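Local coordinates for alginate biosynthesis protein AlgX (Pseudomonas aeruginosa, PDB 4KNC) that plays two roles in alginate biosynthesis, protecting the polymer from degradation as it crosses the periplasm and taking part in its O-acetylation, at residues Tyr143-Lys146 with Thr152-Gly155; His154-Ser159 with Ala252-Glu257; Gly187-Leu192 with Pro247-Ala252. All blocks are in the same frame, centred on the assembly; numbering follows the deposited sequence.

Interaction 1. Residues Tyr143-Lys146 with Thr152-Gly155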
# COMPACT_ATOMS: atom_id res chain seq x y z
N TYR A 143 -8.39 -20.55 1.09
CA TYR A 143 -8.13 -19.16 0.70
C TYR A 143 -6.66 -18.78 0.99
O TYR A 143 -5.97 -18.23 0.12
CB TYR A 143 -9.10 -18.25 1.46
CG TYR A 143 -9.08 -16.77 1.14
CD1 TYR A 143 -8.10 -15.94 1.67
CD2 TYR A 143 -10.10 -16.18 0.39
CE1 TYR A 143 -8.09 -14.58 1.41
CE2 TYR A 143 -10.10 -14.81 0.14
CZ TYR A 143 -9.08 -14.02 0.65
OH TYR A 143 -9.06 -12.65 0.40
N TYR A 144 -6.19 -19.12 2.19
CA TYR A 144 -4.82 -18.80 2.64
C TYR A 144 -3.86 -19.98 2.65
O TYR A 144 -4.28 -21.12 2.84
CB TYR A 144 -4.86 -18.21 4.05
CG TYR A 144 -5.10 -16.72 4.09
CD1 TYR A 144 -4.09 -15.83 3.74
CD2 TYR A 144 -6.35 -16.20 4.47
CE1 TYR A 144 -4.30 -14.46 3.77
CE2 TYR A 144 -6.57 -14.82 4.50
CZ TYR A 144 -5.53 -13.96 4.14
OH TYR A 144 -5.70 -12.60 4.16
N PHE A 145 -2.57 -19.71 2.47
CA PHE A 145 -1.56 -20.72 2.75
C PHE A 145 -1.63 -21.13 4.23
O PHE A 145 -2.01 -20.32 5.08
CB PHE A 145 -0.14 -20.24 2.39
CG PHE A 145 0.15 -20.20 0.90
CD1 PHE A 145 0.51 -21.35 0.21
CD2 PHE A 145 0.05 -19.00 0.20
CE1 PHE A 145 0.78 -21.31 -1.16
CE2 PHE A 145 0.32 -18.95 -1.16
CZ PHE A 145 0.69 -20.11 -1.85
N LYS A 146 -1.28 -22.38 4.50
CA LYS A 146 -1.27 -22.96 5.85
C LYS A 146 -0.43 -22.21 6.86
O LYS A 146 -0.84 -22.05 8.02
CB LYS A 146 -0.75 -24.41 5.80
CG LYS A 146 -1.68 -25.37 5.07
CD LYS A 146 -1.08 -26.78 5.03
CE LYS A 146 -2.09 -27.78 4.53
NZ LYS A 146 -1.51 -29.15 4.55
N THR A 152 -3.55 -17.89 -1.26
CA THR A 152 -3.19 -18.74 -2.39
C THR A 152 -3.78 -18.09 -3.65
O THR A 152 -4.61 -17.19 -3.54
CB THR A 152 -3.81 -20.12 -2.26
OG1 THR A 152 -5.25 -20.00 -2.18
CG2 THR A 152 -3.28 -20.83 -1.01
N PRO A 153 -3.34 -18.53 -4.84
CA PRO A 153 -4.02 -18.08 -6.06
C PRO A 153 -5.54 -18.27 -6.03
O PRO A 153 -6.23 -17.37 -6.47
CB PRO A 153 -3.37 -18.92 -7.14
CG PRO A 153 -1.96 -19.09 -6.63
CD PRO A 153 -2.09 -19.24 -5.15
N HIS A 154 -6.04 -19.38 -5.50
CA HIS A 154 -7.49 -19.57 -5.36
C HIS A 154 -8.16 -18.48 -4.50
O HIS A 154 -9.22 -17.96 -4.85
CB HIS A 154 -7.81 -20.98 -4.85
CG HIS A 154 -7.74 -22.04 -5.90
ND1 HIS A 154 -8.77 -22.27 -6.80
CD2 HIS A 154 -6.78 -22.94 -6.21
CE1 HIS A 154 -8.43 -23.25 -7.62
NE2 HIS A 154 -7.23 -23.68 -7.27
N GLY A 155 -7.52 -18.13 -3.38
CA GLY A 155 -7.99 -17.04 -2.54
C GLY A 155 -8.05 -15.72 -3.30
O GLY A 155 -9.04 -14.97 -3.22

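Interaction 2. Residues His154-Ser159 with Ala252-Glu257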
# COMPACT_ATOMS: atom_id res chain seq x y z
N HIS A 154 -6.04 -19.38 -5.50
CA HIS A 154 -7.49 -19.57 -5.36
C HIS A 154 -8.16 -18.48 -4.50
O HIS A 154 -9.22 -17.96 -4.85
CB HIS A 154 -7.81 -20.98 -4.85
CG HIS A 154 -7.74 -22.04 -5.90
ND1 HIS A 154 -8.77 -22.27 -6.80
CD2 HIS A 154 -6.78 -22.94 -6.21
CE1 HIS A 154 -8.43 -23.25 -7.62
NE2 HIS A 154 -7.23 -23.68 -7.27
N GLY A 155 -7.52 -18.13 -3.38
CA GLY A 155 -7.99 -17.04 -2.54
C GLY A 155 -8.05 -15.72 -3.30
O GLY A 155 -9.04 -14.97 -3.22
N ALA A 156 -6.97 -15.43 -4.03
CA ALA A 156 -6.90 -14.22 -4.85
C ALA A 156 -8.00 -14.22 -5.92
O ALA A 156 -8.54 -13.17 -6.26
CB ALA A 156 -5.53 -14.11 -5.51
N ARG A 157 -8.32 -15.40 -6.44
CA ARG A 157 -9.32 -15.54 -7.50
C ARG A 157 -10.72 -15.24 -6.97
O ARG A 157 -11.47 -14.43 -7.55
CB ARG A 157 -9.24 -16.94 -8.12
CG ARG A 157 -10.33 -17.21 -9.18
CD ARG A 157 -10.21 -18.64 -9.76
NE ARG A 157 -11.33 -18.95 -10.64
CZ ARG A 157 -12.53 -19.31 -10.22
NH1 ARG A 157 -12.76 -19.42 -8.91
NH2 ARG A 157 -13.51 -19.56 -11.09
N ARG A 158 -11.07 -15.88 -5.86
CA ARG A 158 -12.38 -15.66 -5.24
C ARG A 158 -12.52 -14.21 -4.81
O ARG A 158 -13.61 -13.65 -4.83
CB ARG A 158 -12.63 -16.60 -4.05
CG ARG A 158 -12.69 -18.10 -4.43
CD ARG A 158 -13.30 -18.99 -3.34
NE ARG A 158 -12.41 -19.26 -2.20
CZ ARG A 158 -11.50 -20.23 -2.15
NH1 ARG A 158 -10.74 -20.38 -1.06
NH2 ARG A 158 -11.33 -21.05 -3.18
N SER A 159 -11.41 -13.60 -4.40
CA SER A 159 -11.45 -12.19 -4.04
C SER A 159 -11.68 -11.30 -5.26
O SER A 159 -12.46 -10.33 -5.24
CB SER A 159 -10.14 -11.79 -3.35
OG SER A 159 -9.94 -12.59 -2.20
N ALA A 252 -4.10 -9.56 -10.18
CA ALA A 252 -4.40 -8.70 -11.34
C ALA A 252 -5.00 -9.47 -12.53
O ALA A 252 -5.93 -9.00 -13.19
CB ALA A 252 -3.17 -7.95 -11.79
N GLY A 253 -4.48 -10.67 -12.80
CA GLY A 253 -5.00 -11.49 -13.89
C GLY A 253 -6.45 -11.92 -13.67
O GLY A 253 -7.27 -11.87 -14.59
N PHE A 254 -6.77 -12.33 -12.45
CA PHE A 254 -8.16 -12.68 -12.15
C PHE A 254 -9.06 -11.44 -12.22
O PHE A 254 -10.20 -11.54 -12.66
CB PHE A 254 -8.26 -13.37 -10.80
CG PHE A 254 -7.52 -14.69 -10.73
CD1 PHE A 254 -7.74 -15.68 -11.69
CD2 PHE A 254 -6.60 -14.94 -9.72
CE1 PHE A 254 -7.05 -16.90 -11.63
CE2 PHE A 254 -5.90 -16.14 -9.67
CZ PHE A 254 -6.14 -17.12 -10.62
N LEU A 255 -8.55 -10.29 -11.80
CA LEU A 255 -9.32 -9.06 -11.97
C LEU A 255 -9.65 -8.85 -13.44
O LEU A 255 -10.79 -8.51 -13.78
CB LEU A 255 -8.57 -7.85 -11.43
CG LEU A 255 -8.50 -7.74 -9.90
CD1 LEU A 255 -7.50 -6.65 -9.48
CD2 LEU A 255 -9.86 -7.45 -9.31
N GLU A 256 -8.67 -9.03 -14.33
CA GLU A 256 -8.96 -8.85 -15.76
C GLU A 256 -9.97 -9.88 -16.25
O GLU A 256 -10.89 -9.54 -16.99
CB GLU A 256 -7.69 -8.96 -16.59
CG GLU A 256 -6.66 -7.88 -16.31
CD GLU A 256 -5.32 -8.20 -16.92
OE1 GLU A 256 -5.02 -9.40 -17.06
OE2 GLU A 256 -4.57 -7.26 -17.27
N GLU A 257 -9.80 -11.13 -15.82
CA GLU A 257 -10.67 -12.19 -16.28
C GLU A 257 -12.12 -11.88 -15.92
O GLU A 257 -13.00 -11.92 -16.77
CB GLU A 257 -10.27 -13.55 -15.69
CG GLU A 257 -11.25 -14.63 -16.11
CD GLU A 257 -11.02 -15.97 -15.46
OE1 GLU A 257 -9.98 -16.16 -14.78
OE2 GLU A 257 -11.89 -16.85 -15.64
O HOH W 1 -10.12 -18.37 -13.10

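Interaction 3. Residues Gly187-Leu192 with Pro247-Ala252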
# COMPACT_ATOMS: atom_id res chain seq x y z
N GLY A 187 1.56 -24.00 -14.05
CA GLY A 187 2.58 -24.64 -13.25
C GLY A 187 2.13 -24.78 -11.81
O GLY A 187 0.97 -24.54 -11.49
N LEU A 188 3.06 -25.18 -10.95
CA LEU A 188 2.77 -25.24 -9.53
C LEU A 188 3.54 -24.13 -8.82
O LEU A 188 4.63 -23.75 -9.25
CB LEU A 188 3.14 -26.61 -8.95
CG LEU A 188 2.49 -27.84 -9.60
CD1 LEU A 188 3.14 -29.11 -9.06
CD2 LEU A 188 0.97 -27.87 -9.38
N LEU A 189 2.95 -23.59 -7.76
CA LEU A 189 3.59 -22.54 -6.98
C LEU A 189 4.04 -23.14 -5.66
O LEU A 189 3.23 -23.66 -4.89
CB LEU A 189 2.62 -21.37 -6.75
CG LEU A 189 3.05 -20.26 -5.77
CD1 LEU A 189 4.24 -19.48 -6.31
CD2 LEU A 189 1.92 -19.30 -5.45
N SER A 190 5.34 -23.08 -5.39
CA SER A 190 5.85 -23.64 -4.15
C SER A 190 5.94 -22.57 -3.08
O SER A 190 6.43 -21.47 -3.33
CB SER A 190 7.24 -24.24 -4.38
OG SER A 190 8.15 -23.22 -4.74
N LYS A 191 5.49 -22.89 -1.87
CA LYS A 191 5.70 -21.97 -0.76
C LYS A 191 5.97 -22.67 0.56
O LYS A 191 5.19 -23.50 1.01
CB LYS A 191 4.51 -21.02 -0.58
CG LYS A 191 4.81 -19.93 0.47
CD LYS A 191 3.84 -18.78 0.40
CE LYS A 191 4.06 -17.94 -0.84
NZ LYS A 191 5.15 -16.96 -0.65
N LEU A 192 7.11 -22.34 1.16
CA LEU A 192 7.36 -22.73 2.53
C LEU A 192 7.02 -21.46 3.30
O LEU A 192 7.68 -20.44 3.14
CB LEU A 192 8.83 -23.12 2.74
CG LEU A 192 9.26 -23.44 4.18
CD1 LEU A 192 8.43 -24.60 4.73
CD2 LEU A 192 10.76 -23.73 4.31
N PRO A 247 2.75 -11.09 -9.14
CA PRO A 247 2.50 -12.03 -10.24
C PRO A 247 2.23 -13.47 -9.79
O PRO A 247 1.40 -14.13 -10.38
CB PRO A 247 3.80 -11.97 -11.04
CG PRO A 247 4.35 -10.60 -10.76
CD PRO A 247 4.01 -10.34 -9.32
N ALA A 248 2.92 -13.92 -8.74
CA ALA A 248 2.79 -15.30 -8.27
C ALA A 248 1.36 -15.71 -7.93
O ALA A 248 1.01 -16.87 -8.09
CB ALA A 248 3.70 -15.53 -7.06
N TYR A 249 0.54 -14.77 -7.46
CA TYR A 249 -0.80 -15.13 -7.01
C TYR A 249 -1.84 -14.75 -8.05
O TYR A 249 -2.99 -15.15 -7.94
CB TYR A 249 -1.12 -14.52 -5.64
CG TYR A 249 0.04 -14.65 -4.70
CD1 TYR A 249 0.38 -15.89 -4.14
CD2 TYR A 249 0.83 -13.55 -4.39
CE1 TYR A 249 1.46 -16.01 -3.29
CE2 TYR A 249 1.92 -13.67 -3.54
CZ TYR A 249 2.23 -14.90 -2.99
OH TYR A 249 3.32 -15.01 -2.14
N ASN A 250 -1.42 -13.96 -9.03
CA ASN A 250 -2.25 -13.61 -10.18
C ASN A 250 -3.54 -12.82 -9.86
O ASN A 250 -4.54 -12.94 -10.56
CB ASN A 250 -2.59 -14.86 -11.02
CG ASN A 250 -3.06 -14.51 -12.43
OD1 ASN A 250 -2.41 -13.71 -13.10
ND2 ASN A 250 -4.21 -15.06 -12.86
N PHE A 251 -3.51 -12.00 -8.81
CA PHE A 251 -4.66 -11.18 -8.44
C PHE A 251 -5.07 -10.25 -9.59
O PHE A 251 -6.25 -10.19 -9.95
CB PHE A 251 -4.38 -10.40 -7.15
CG PHE A 251 -5.52 -9.52 -6.68
CD1 PHE A 251 -6.79 -10.05 -6.47
CD2 PHE A 251 -5.30 -8.18 -6.39
CE1 PHE A 251 -7.83 -9.24 -6.02
CE2 PHE A 251 -6.34 -7.36 -5.92
CZ PHE A 251 -7.61 -7.90 -5.74
N ALA A 252 -4.10 -9.56 -10.18
CA ALA A 252 -4.40 -8.70 -11.34
C ALA A 252 -5.00 -9.47 -12.53
O ALA A 252 -5.93 -9.00 -13.19
CB ALA A 252 -3.17 -7.95 -11.79

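Interaction 1. Residues Tyr143-Lys146 with Thr152-Gly155
T152, the N-cap of helix 153-169, meets Y143 and F145 and so ties that helix start to the loop 143-146 just upstream, within the SGNH hydrolase-like domain. Its backbone is tied first: T152 N donates to Y143 O at 2.8 Å, with an N-H...O angle of 158°. From there the side chain can be followed outward. CB lies 3.7 Å from Y143 O. At the branch, OG1 stands between the backbone N and the carbonyl carbon (chi1 59°), which turns it back over the first helical turn, where it accepts the capping bond from G155 N at 3.2 Å. The same oxygen is hydrogen-bonded to A142 O, so both loop and helix use it. The methyl, CG2, points the other way and sits over the centre of the F145 ring, 3.8 Å from the centroid and 3° off the normal, a CH-pi contact placed squarely over the face. F145 also packs against L189 and K191, and its side chain reaches the inferred active-site residues D148 and H150. Across the cap, the G155 CA lies over one face of the Y143 ring, toward the rim. The Y143 hydroxyl is hydrogen-bonded one turn further along the helix to S159 OG, while Y143 CE2 rests 3.5 Å from G155 O.

Interaction 2. Residues His154-Ser159 with Ala252-Glu257
R157 lays its aliphatic stem over one face of the F254 ring, and this CH-pi and apolar packing carries most of the contact between helices 153-169 and 251-259 of the SGNH hydrolase-like domain. R157 CB is 3.7 Å from the F254 ring centroid and 10° off the normal, practically above the centre. With CG pointing opposite the backbone N (chi1 176°) and the chain extended as far as NE, R157 CG and CD continue past F254 CD1 and CE1. A lesser apolar touch comes from A156, whose CB is 4.4 Å from F254 CD2. The guanidinium does not stack on the ring; the two planes stand 81° apart.

The polar link runs through water. R157 NE donates to one water at 2.8 Å, in the guanidinium plane, and that water donates to E257 OE1, also at 2.8 Å. The same carboxylate oxygen is hydrogen-bonded to S183 OG.

Within helix 153-169, S159 OG donates to G155 O at 2.7 Å. S159 N bonds to that oxygen as well, and the two donors arrive from opposite faces of the carbonyl plane.

R157 NE and E257 OE1 are 5.2 Å apart, too far for direct contact, so the water carries the link between the two charged groups, which probably attract each other only at a distance; the direct touching is thus apolar, methylenes on a ring, and the polar link is indirect.

Interaction 3. Residues Gly187-Leu192 with Pro247-Ala252
Y249 is approached by two side chains of the strand, L189 and K191, each crossing it at about a right angle but meeting different parts of the phenol. K191 comes in at the rim: CE lies near the plane of the ring, 3.3 Å from Y249 OH, and NZ donates a hydrogen bond to Y249 OH at 3.1 Å. The lysine achieves this by bending near its end (chi3 -71°, chi4 -83°), which folds the ammonium toward the hydroxyl. L189 approaches the CD1-CE1 side of the ring obliquely, with CD2 4.0 Å from Y249 CE1. The two methyls of L189 divide their work, because CD1 faces the neighbouring alanine, 4.1 Å from A248 CB, whereas CD2 also comes within 3.7 Å of A248 O. A248 in turn places its CB 4.2 Å above the plane of the Y249 ring, over its centre.

The strand 180-191 pairs antiparallel with 210-220 in a two-stranded sheet of the SGNH hydrolase-like domain, and the opposing residues lie just ahead of helix 251-259, whose N-cap is N250. The contact therefore sets this ribbon against the approach to that helix, beside the inferred catalytic residues. The Y249 ring stacks with H150, the probable proton acceptor, and K191 NZ has a long, weak ion pair with D148, another probable active-site residue. V212 of the partner strand and P153 of helix 153-169 also pack against L189.

In the fold
The three contacts form a compact cluster in the SGNH hydrolase-like domain, their centres 10 to 12 Å apart and all on one side of the chain's centre. Interactions 1 and 2 share H154 and G155 on helix 153-169; interactions 2 and 3 share A252 on helix 251-259. Along the chain, interaction 1 closes first; interaction 3 opens after the first half of interaction 2 and ends on A252, where the second half starts. Direct touches bind the group: F145 CE2 lies 3.8 Å from Y249 CE1, and F254 CE2 3.5 Å from Y249 O. Interaction 1 flanks the probable active-site residues D148 and H150, interaction 3 reaches them through K191 and Y249, and interaction 2 packs farther off.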